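Local coordinates for protein 'Carboxyl esterase 2 (PDB 5MIF) that probably hydrolyses carboxylic esters, as an alpha/beta-hydrolase-fold carboxylesterase of the black truffle related to archaeal enzymes, at residues 136-141 against 334-339; 147-152 against 160-165; 299-302 against 306-309. One frame throughout, in Å; residues are numbered along the deposited sequence.

Interaction 1 of 3, residues 136-141 against 334-339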
loop_
_atom_site.group_PDB
_atom_site.type_symbol
_atom_site.label_atom_id
_atom_site.label_comp_id
_atom_site.label_asym_id
_atom_site.label_seq_id
_atom_site.Cartn_x
_atom_site.Cartn_y
_atom_site.Cartn_z
ATOM N N ILE A 136 7.001 2.974 -16.241
ATOM C CA ILE A 136 6.549 3.646 -17.444
ATOM C C ILE A 136 5.111 3.250 -17.778
ATOM O O ILE A 136 4.304 4.111 -18.132
ATOM C CB ILE A 136 7.463 3.356 -18.630
ATOM C CG1 ILE A 136 8.789 4.097 -18.429
ATOM C CG2 ILE A 136 6.808 3.803 -19.945
ATOM C CD1 ILE A 136 9.772 3.861 -19.517
ATOM N N ARG A 137 4.780 1.966 -17.647
ATOM C CA ARG A 137 3.419 1.534 -17.959
ATOM C C ARG A 137 2.414 2.225 -17.046
ATOM O O ARG A 137 1.427 2.767 -17.528
ATOM C CB ARG A 137 3.248 0.019 -17.837
ATOM C CG ARG A 137 1.865 -0.458 -18.337
ATOM C CD ARG A 137 1.444 -1.758 -17.698
ATOM N NE ARG A 137 2.575 -2.671 -17.584
ATOM C CZ ARG A 137 3.079 -3.095 -16.427
ATOM N NH1 ARG A 137 2.549 -2.684 -15.273
ATOM N NH2 ARG A 137 4.115 -3.924 -16.422
ATOM N N GLU A 138 2.687 2.224 -15.738
ATOM C CA GLU A 138 1.734 2.751 -14.761
ATOM C C GLU A 138 1.739 4.270 -14.619
ATOM O O GLU A 138 0.685 4.866 -14.413
ATOM C CB GLU A 138 1.969 2.141 -13.374
ATOM C CG GLU A 138 1.866 0.639 -13.303
ATOM C CD GLU A 138 0.498 0.121 -13.739
ATOM O OE1 GLU A 138 -0.473 0.907 -13.764
ATOM O OE2 GLU A 138 0.394 -1.076 -14.073
ATOM N N SER A 139 2.899 4.907 -14.728
ATOM C CA SER A 139 2.959 6.348 -14.474
ATOM C C SER A 139 2.633 7.195 -15.702
ATOM O O SER A 139 2.186 8.334 -15.575
ATOM C CB SER A 139 4.336 6.744 -13.938
ATOM O OG SER A 139 5.285 6.805 -14.985
ATOM N N GLY A 140 2.895 6.656 -16.889
ATOM C CA GLY A 140 2.779 7.426 -18.118
ATOM C C GLY A 140 3.847 8.507 -18.233
ATOM O O GLY A 140 3.822 9.325 -19.151
ATOM N N ALA A 141 4.805 8.496 -17.311
ATOM C CA ALA A 141 5.870 9.487 -17.316
ATOM C C ALA A 141 7.137 8.944 -17.973
ATOM O O ALA A 141 7.314 7.727 -18.113
ATOM C CB ALA A 141 6.182 9.949 -15.895
ATOM N N THR A 334 1.891 -2.952 -4.806
ATOM C CA THR A 334 2.563 -1.733 -4.391
ATOM C C THR A 334 3.373 -1.134 -5.533
ATOM O O THR A 334 3.520 0.085 -5.621
ATOM C CB THR A 334 3.448 -1.979 -3.165
ATOM O OG1 THR A 334 4.448 -2.930 -3.493
ATOM C CG2 THR A 334 2.599 -2.549 -2.036
ATOM N N ILE A 335 3.852 -1.976 -6.445
ATOM C CA ILE A 335 4.553 -1.462 -7.616
ATOM C C ILE A 335 3.609 -0.643 -8.496
ATOM O O ILE A 335 3.971 0.437 -8.960
ATOM C CB ILE A 335 5.205 -2.603 -8.432
ATOM C CG1 ILE A 335 6.401 -3.174 -7.648
ATOM C CG2 ILE A 335 5.700 -2.094 -9.782
ATOM C CD1 ILE A 335 6.920 -4.499 -8.181
ATOM N N GLU A 336 2.387 -1.114 -8.711
ATOM C CA GLU A 336 1.477 -0.297 -9.508
ATOM C C GLU A 336 0.994 0.929 -8.723
ATOM O O GLU A 336 0.790 1.981 -9.315
ATOM C CB GLU A 336 0.303 -1.128 -10.040
ATOM C CG GLU A 336 -0.259 -2.132 -9.092
ATOM C CD GLU A 336 -0.865 -3.339 -9.812
ATOM O OE1 GLU A 336 -0.562 -3.555 -11.010
ATOM O OE2 GLU A 336 -1.631 -4.084 -9.169
ATOM N N LEU A 337 0.855 0.813 -7.403
ATOM C CA LEU A 337 0.546 1.980 -6.568
ATOM C C LEU A 337 1.594 3.072 -6.792
ATOM O O LEU A 337 1.264 4.248 -7.028
ATOM C CB LEU A 337 0.493 1.605 -5.080
ATOM C CG LEU A 337 0.240 2.776 -4.116
ATOM C CD1 LEU A 337 -1.136 3.385 -4.342
ATOM C CD2 LEU A 337 0.409 2.367 -2.661
ATOM N N ILE A 338 2.864 2.674 -6.734
ATOM C CA ILE A 338 3.961 3.612 -6.945
ATOM C C ILE A 338 3.828 4.334 -8.280
ATOM O O ILE A 338 3.840 5.570 -8.321
ATOM C CB ILE A 338 5.337 2.905 -6.864
ATOM C CG1 ILE A 338 5.691 2.631 -5.403
ATOM C CG2 ILE A 338 6.415 3.771 -7.475
ATOM C CD1 ILE A 338 6.800 1.601 -5.207
ATOM N N GLY A 339 3.663 3.574 -9.365
ATOM C CA GLY A 339 3.491 4.170 -10.680
ATOM C C GLY A 339 2.235 5.022 -10.741
ATOM O O GLY A 339 2.243 6.139 -11.276
#
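Glu138 has CG beside its backbone N (chi1 -59°), and a bend at chi2 (-59°) turns the chain so that CG and the carboxylate lie alongside CA and CB of Glu336. Glu138 CG is 3.9 Å from Glu336 CA, and Glu138 CB rests 3.7 Å from Gly339 CA. Gly339, with no side chain, faces Glu138 CB, and the two helices meet there almost backbone to backbone, the CA atoms of Ser139 and Gly339 being 4.4 Å apart. Ser139 CA makes a C-H...O contact of 3.3 Å with Gly339 O. Helix 129-139 thus packs on helix 329-345, the C-terminal helix of the alpha/beta hydrolase fold; Ser139 ends the former, its OG accepting from Ala141 N in an ST turn and also bonded to Leu135 O. Glu138 and Glu336 run side by side, pointing the same way with carboxylate planes 76° apart, and Glu138 OE2 comes within 4.1 Å of Glu336 OE1. Lys344 of the second subunit forms salt bridges with both oxygens, which would probably offset their repulsion, and Lys341 of that subunit pairs with Glu336 OE2. Arg137 NH1 adds a 2.9 Å salt bridge to the anti side of Glu138 OE2, somewhat out of the carboxylate plane but in the guanidinium plane.

Interaction 2 of 3, residues 147-152 against 160-165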
loop_
_atom_site.group_PDB
_atom_site.type_symbol
_atom_site.label_atom_id
_atom_site.label_comp_id
_atom_site.label_asym_id
_atom_site.label_seq_id
_atom_site.Cartn_x
_atom_site.Cartn_y
_atom_site.Cartn_z
ATOM N N ASP A 147 22.780 6.188 -14.426
ATOM C CA ASP A 147 23.688 5.049 -14.354
ATOM C C ASP A 147 25.004 5.485 -13.721
ATOM O O ASP A 147 26.041 5.556 -14.382
ATOM C CB ASP A 147 23.895 4.467 -15.765
ATOM C CG ASP A 147 24.498 3.063 -15.756
ATOM O OD1 ASP A 147 24.546 2.400 -14.696
ATOM O OD2 ASP A 147 24.904 2.610 -16.842
ATOM N N TYR A 148 24.948 5.808 -12.434
ATOM C CA TYR A 148 26.095 6.353 -11.714
ATOM C C TYR A 148 27.221 5.305 -11.573
ATOM O O TYR A 148 26.983 4.096 -11.697
ATOM C CB TYR A 148 25.649 6.852 -10.334
ATOM C CG TYR A 148 24.971 5.770 -9.523
ATOM C CD1 TYR A 148 25.710 4.916 -8.719
ATOM C CD2 TYR A 148 23.589 5.588 -9.580
ATOM C CE1 TYR A 148 25.099 3.922 -7.976
ATOM C CE2 TYR A 148 22.965 4.583 -8.841
ATOM C CZ TYR A 148 23.724 3.756 -8.047
ATOM O OH TYR A 148 23.115 2.756 -7.308
ATOM N N THR A 149 28.435 5.763 -11.293
ATOM C CA THR A 149 29.573 4.855 -11.176
ATOM C C THR A 149 29.485 3.990 -9.916
ATOM O O THR A 149 29.171 4.482 -8.827
ATOM C CB THR A 149 30.892 5.632 -11.154
ATOM O OG1 THR A 149 30.944 6.497 -12.291
ATOM C CG2 THR A 149 32.078 4.675 -11.179
ATOM N N LEU A 150 29.761 2.701 -10.065
ATOM C CA LEU A 150 29.635 1.752 -8.963
ATOM C C LEU A 150 30.896 1.660 -8.092
ATOM O O LEU A 150 32.003 1.928 -8.553
ATOM C CB LEU A 150 29.282 0.377 -9.528
ATOM C CG LEU A 150 27.995 0.411 -10.366
ATOM C CD1 LEU A 150 27.770 -0.870 -11.153
ATOM C CD2 LEU A 150 26.794 0.656 -9.462
ATOM N N THR A 151 30.728 1.263 -6.835
ATOM C CA THR A 151 31.867 1.002 -5.962
ATOM C C THR A 151 32.558 -0.307 -6.380
ATOM O O THR A 151 31.921 -1.183 -6.957
ATOM C CB THR A 151 31.435 0.906 -4.492
ATOM O OG1 THR A 151 30.582 -0.231 -4.332
ATOM C CG2 THR A 151 30.691 2.166 -4.056
ATOM N N PRO A 152 33.872 -0.439 -6.103
ATOM C CA PRO A 152 34.718 0.565 -5.446
ATOM C C PRO A 152 35.481 1.460 -6.419
ATOM O O PRO A 152 36.438 2.115 -5.992
ATOM C CB PRO A 152 35.695 -0.299 -4.641
ATOM C CG PRO A 152 35.889 -1.512 -5.525
ATOM C CD PRO A 152 34.588 -1.717 -6.287
ATOM N N ASN A 160 26.530 10.027 -5.070
ATOM C CA ASN A 160 25.569 11.038 -4.659
ATOM C C ASN A 160 25.658 12.294 -5.521
ATOM O O ASN A 160 24.640 12.809 -5.995
ATOM C CB ASN A 160 25.796 11.412 -3.196
ATOM C CG ASN A 160 25.918 10.189 -2.302
ATOM O OD1 ASN A 160 26.825 9.376 -2.472
ATOM N ND2 ASN A 160 25.013 10.059 -1.342
ATOM N N GLU A 161 26.880 12.790 -5.709
ATOM C CA GLU A 161 27.095 14.019 -6.464
ATOM C C GLU A 161 26.880 13.799 -7.954
ATOM O O GLU A 161 26.484 14.723 -8.664
ATOM C CB GLU A 161 28.484 14.594 -6.187
ATOM C CG GLU A 161 28.690 15.061 -4.734
ATOM C CD GLU A 161 27.861 16.287 -4.348
ATOM O OE1 GLU A 161 27.290 16.950 -5.235
ATOM O OE2 GLU A 161 27.812 16.617 -3.146
ATOM N N GLN A 162 27.157 12.589 -8.437
ATOM C CA GLN A 162 26.843 12.265 -9.824
ATOM C C GLN A 162 25.338 12.388 -10.042
ATOM O O GLN A 162 24.888 13.019 -10.997
ATOM C CB GLN A 162 27.295 10.845 -10.186
ATOM C CG GLN A 162 28.795 10.688 -10.426
ATOM C CD GLN A 162 29.152 9.292 -10.898
ATOM O OE1 GLN A 162 28.696 8.300 -10.329
ATOM N NE2 GLN A 162 29.940 9.210 -11.967
ATOM N N CYS A 163 24.572 11.774 -9.140
ATOM C CA CYS A 163 23.112 11.791 -9.213
ATOM C C CYS A 163 22.597 13.213 -9.099
ATOM O O CYS A 163 21.726 13.628 -9.862
ATOM C CB CYS A 163 22.513 10.926 -8.116
ATOM S SG CYS A 163 22.783 9.184 -8.378
ATOM N N TYR A 164 23.141 13.959 -8.145
ATOM C CA TYR A 164 22.766 15.356 -7.999
ATOM C C TYR A 164 23.072 16.127 -9.279
ATOM O O TYR A 164 22.212 16.856 -9.775
ATOM C CB TYR A 164 23.460 15.998 -6.798
ATOM C CG TYR A 164 23.126 17.461 -6.671
ATOM C CD1 TYR A 164 21.941 17.867 -6.086
ATOM C CD2 TYR A 164 23.979 18.436 -7.175
ATOM C CE1 TYR A 164 21.622 19.203 -5.979
ATOM C CE2 TYR A 164 23.674 19.771 -7.078
ATOM C CZ TYR A 164 22.490 20.155 -6.481
ATOM O OH TYR A 164 22.177 21.497 -6.386
ATOM N N ALA A 165 24.278 15.955 -9.832
ATOM C CA ALA A 165 24.673 16.714 -11.024
ATOM C C ALA A 165 23.827 16.368 -12.262
ATOM O O ALA A 165 23.514 17.245 -13.079
ATOM C CB ALA A 165 26.175 16.488 -11.335
#
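Thr149 and Gln162 are joined by a pair of hydrogen bonds in which the glutamine amide uses both its ends. Gln162 OE1 accepts from Thr149 N at 2.7 Å, with the donor tilted 17° from the carbonyl plane, while Gln162 NE2 gives a hydrogen to Thr149 OG1 at 2.9 Å, close to its own amide plane. With OG1 held beside the backbone N (chi1 -53°), the threonine offers a donor and an acceptor together, and the two bonds should fix the rotation of the amide. A weak hydrogen bond from Gln162 NE2 to Asn89 O adds a third partner.

The rest is van der Waals and sulfur-aromatic packing. Tyr148 CB lies 3.4 Å from the same Gln162 OE1 that accepts from Thr149 N, and Cys163 SG approaches the Tyr148 ring obliquely, 4.7 Å from its centroid and 3.9 Å from CD2. Helix 191-206 also covers this packing, Leu195 touching Tyr148 and Val199 touching Cys163. Beyond the contact, the tyrosine ring stacks on His116 and its OH is hydrogen-bonded to His116 O.

A side chain of helix 158-173 thus ties down the loop that leaves strand 142-147, within the strand-loop-helix connection of an alpha/beta hydrolase fold.

Interaction 3 of 3, residues 299-302 against 306-309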
loop_
_atom_site.group_PDB
_atom_site.type_symbol
_atom_site.label_atom_id
_atom_site.label_comp_id
_atom_site.label_asym_id
_atom_site.label_seq_id
_atom_site.Cartn_x
_atom_site.Cartn_y
_atom_site.Cartn_z
ATOM N N ARG A 299 9.677 10.445 11.032
ATOM C CA ARG A 299 10.386 11.697 11.207
ATOM C C ARG A 299 9.875 12.775 10.223
ATOM O O ARG A 299 9.636 13.913 10.620
ATOM C CB ARG A 299 11.881 11.442 11.060
ATOM C CG ARG A 299 12.708 12.641 11.267
ATOM C CD ARG A 299 13.959 12.356 12.059
ATOM N NE ARG A 299 14.570 13.649 12.299
ATOM C CZ ARG A 299 15.766 14.017 11.875
ATOM N NH1 ARG A 299 16.542 13.152 11.230
ATOM N NH2 ARG A 299 16.188 15.246 12.136
ATOM N N LEU A 300 9.656 12.411 8.962
ATOM C CA LEU A 300 9.065 13.345 7.996
ATOM C C LEU A 300 7.658 13.777 8.421
ATOM O O LEU A 300 7.279 14.943 8.277
ATOM C CB LEU A 300 8.989 12.713 6.603
ATOM C CG LEU A 300 10.300 12.357 5.918
ATOM C CD1 LEU A 300 10.023 11.625 4.617
ATOM C CD2 LEU A 300 11.087 13.626 5.655
ATOM N N GLN A 301 6.886 12.826 8.938
ATOM C CA GLN A 301 5.520 13.109 9.374
ATOM C C GLN A 301 5.500 14.145 10.495
ATOM O O GLN A 301 4.798 15.151 10.410
ATOM C CB GLN A 301 4.829 11.835 9.836
ATOM C CG GLN A 301 4.312 10.981 8.691
ATOM C CD GLN A 301 3.649 9.709 9.171
ATOM O OE1 GLN A 301 3.643 9.406 10.368
ATOM N NE2 GLN A 301 3.061 8.963 8.239
ATOM N N LYS A 302 6.316 13.908 11.514
ATOM C CA LYS A 302 6.462 14.809 12.661
ATOM C C LYS A 302 6.888 16.224 12.265
ATOM O O LYS A 302 6.519 17.202 12.917
ATOM C CB LYS A 302 7.482 14.208 13.628
ATOM C CG LYS A 302 8.036 15.147 14.677
ATOM C CD LYS A 302 9.010 14.398 15.580
ATOM C CE LYS A 302 10.071 15.326 16.161
ATOM N NZ LYS A 302 10.447 14.931 17.545
ATOM N N ARG A 306 4.262 15.961 4.032
ATOM C CA ARG A 306 3.284 14.934 3.669
ATOM C C ARG A 306 4.010 13.632 3.311
ATOM O O ARG A 306 4.614 13.518 2.243
ATOM C CB ARG A 306 2.388 15.391 2.508
ATOM C CG ARG A 306 1.279 16.356 2.922
ATOM C CD ARG A 306 0.298 16.645 1.784
ATOM N NE ARG A 306 -0.526 15.482 1.436
ATOM C CZ ARG A 306 -1.644 15.141 2.080
ATOM N NH1 ARG A 306 -2.053 15.868 3.116
ATOM N NH2 ARG A 306 -2.351 14.075 1.707
ATOM N N ALA A 307 3.954 12.659 4.211
ATOM C CA ALA A 307 4.674 11.418 4.006
ATOM C C ALA A 307 3.798 10.220 4.333
ATOM O O ALA A 307 3.299 10.086 5.455
ATOM C CB ALA A 307 5.951 11.390 4.846
ATOM N N ALA A 308 3.624 9.348 3.343
ATOM C CA ALA A 308 2.889 8.108 3.524
ATOM C C ALA A 308 3.869 6.949 3.692
ATOM O O ALA A 308 4.867 6.857 2.975
ATOM C CB ALA A 308 1.952 7.868 2.342
ATOM N N ILE A 309 3.587 6.070 4.648
ATOM C CA ILE A 309 4.429 4.901 4.892
ATOM C C ILE A 309 3.611 3.611 4.882
ATOM O O ILE A 309 2.626 3.461 5.614
ATOM C CB ILE A 309 5.179 4.984 6.244
ATOM C CG1 ILE A 309 5.718 6.397 6.496
ATOM C CG2 ILE A 309 6.289 3.940 6.286
ATOM C CD1 ILE A 309 5.776 6.762 7.958
#
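Gln301 and Ala307 form a buried contact between a helix and the strand that follows it, combining one side-chain-to-backbone hydrogen bond with apolar packing. Helix 290-302 ends here, and after a short turn the chain enters strand 307-312, the last strand in the order of the central sheet within this chain.

The polar link runs from Gln301 NE2 to Ala307 O at 3.0 Å. It is nearly straight, with an N-H...O angle of 171°, and the acceptor lies in the plane of the glutamine amide, although the amide nitrogen is tilted 24° from the plane of the Ala307 carbonyl. An extended chain beyond CG (chi2 179°) lets Gln301 span the gap from the helix to the strand. The same nitrogen is flanked by Ile309, whose CD1 comes within 3.5 Å of Gln301 NE2 as the two side chains pass each other at a slant; one hydrogen bond holds the amide nitrogen, and the Ile309 CD1 methyl packs against it.

Beside this link, Leu300 and Ala307 meet through their CB atoms, 3.8 Å apart, with Leu300 CD1 adding a contact at 4.1 Å to Ala307 CB. Both side chains start toward the other segment. Leu300 also rests on Thr279 of strand 279-284, as well as on Phe276 and Val305, so the helix end is seated on two neighbouring strands.

Outside the pair, Ile309 makes backbone hydrogen bonds to the second subunit and packs on its Leu313, while Asp36 of that subunit packs on Gln301. Strand 279-284, helix 290-302 and strand 307-312 form a beta-alpha-beta crossover with parallel strands, the repeating connection of the alpha/beta hydrolase fold, and this contact closes its helix onto the second strand.

In the fold
The touching residues of all three contacts are buried, except the partly exposed Thr149 of interaction 2, but they join different elements. Interaction 1 packs one helix on another, whereas interactions 2 and 3 hold a helix to a nearby loop or strand. Interactions 1 and 2 lie on opposite sides of the chain's centre, about 25 Å apart between centres. Interactions 1 and 3 lie by the subunit interface and both reach the second subunit, which no residue of interaction 2 touches. Their chemistry differs accordingly: close backbone packing and paired acids answered by lysines of the partner in interaction 1, an amide with two hydrogen bonds to one threonine and sulfur-aromatic packing in interaction 2, and a single amide-to-carbonyl bond among aliphatic groups in interaction 3.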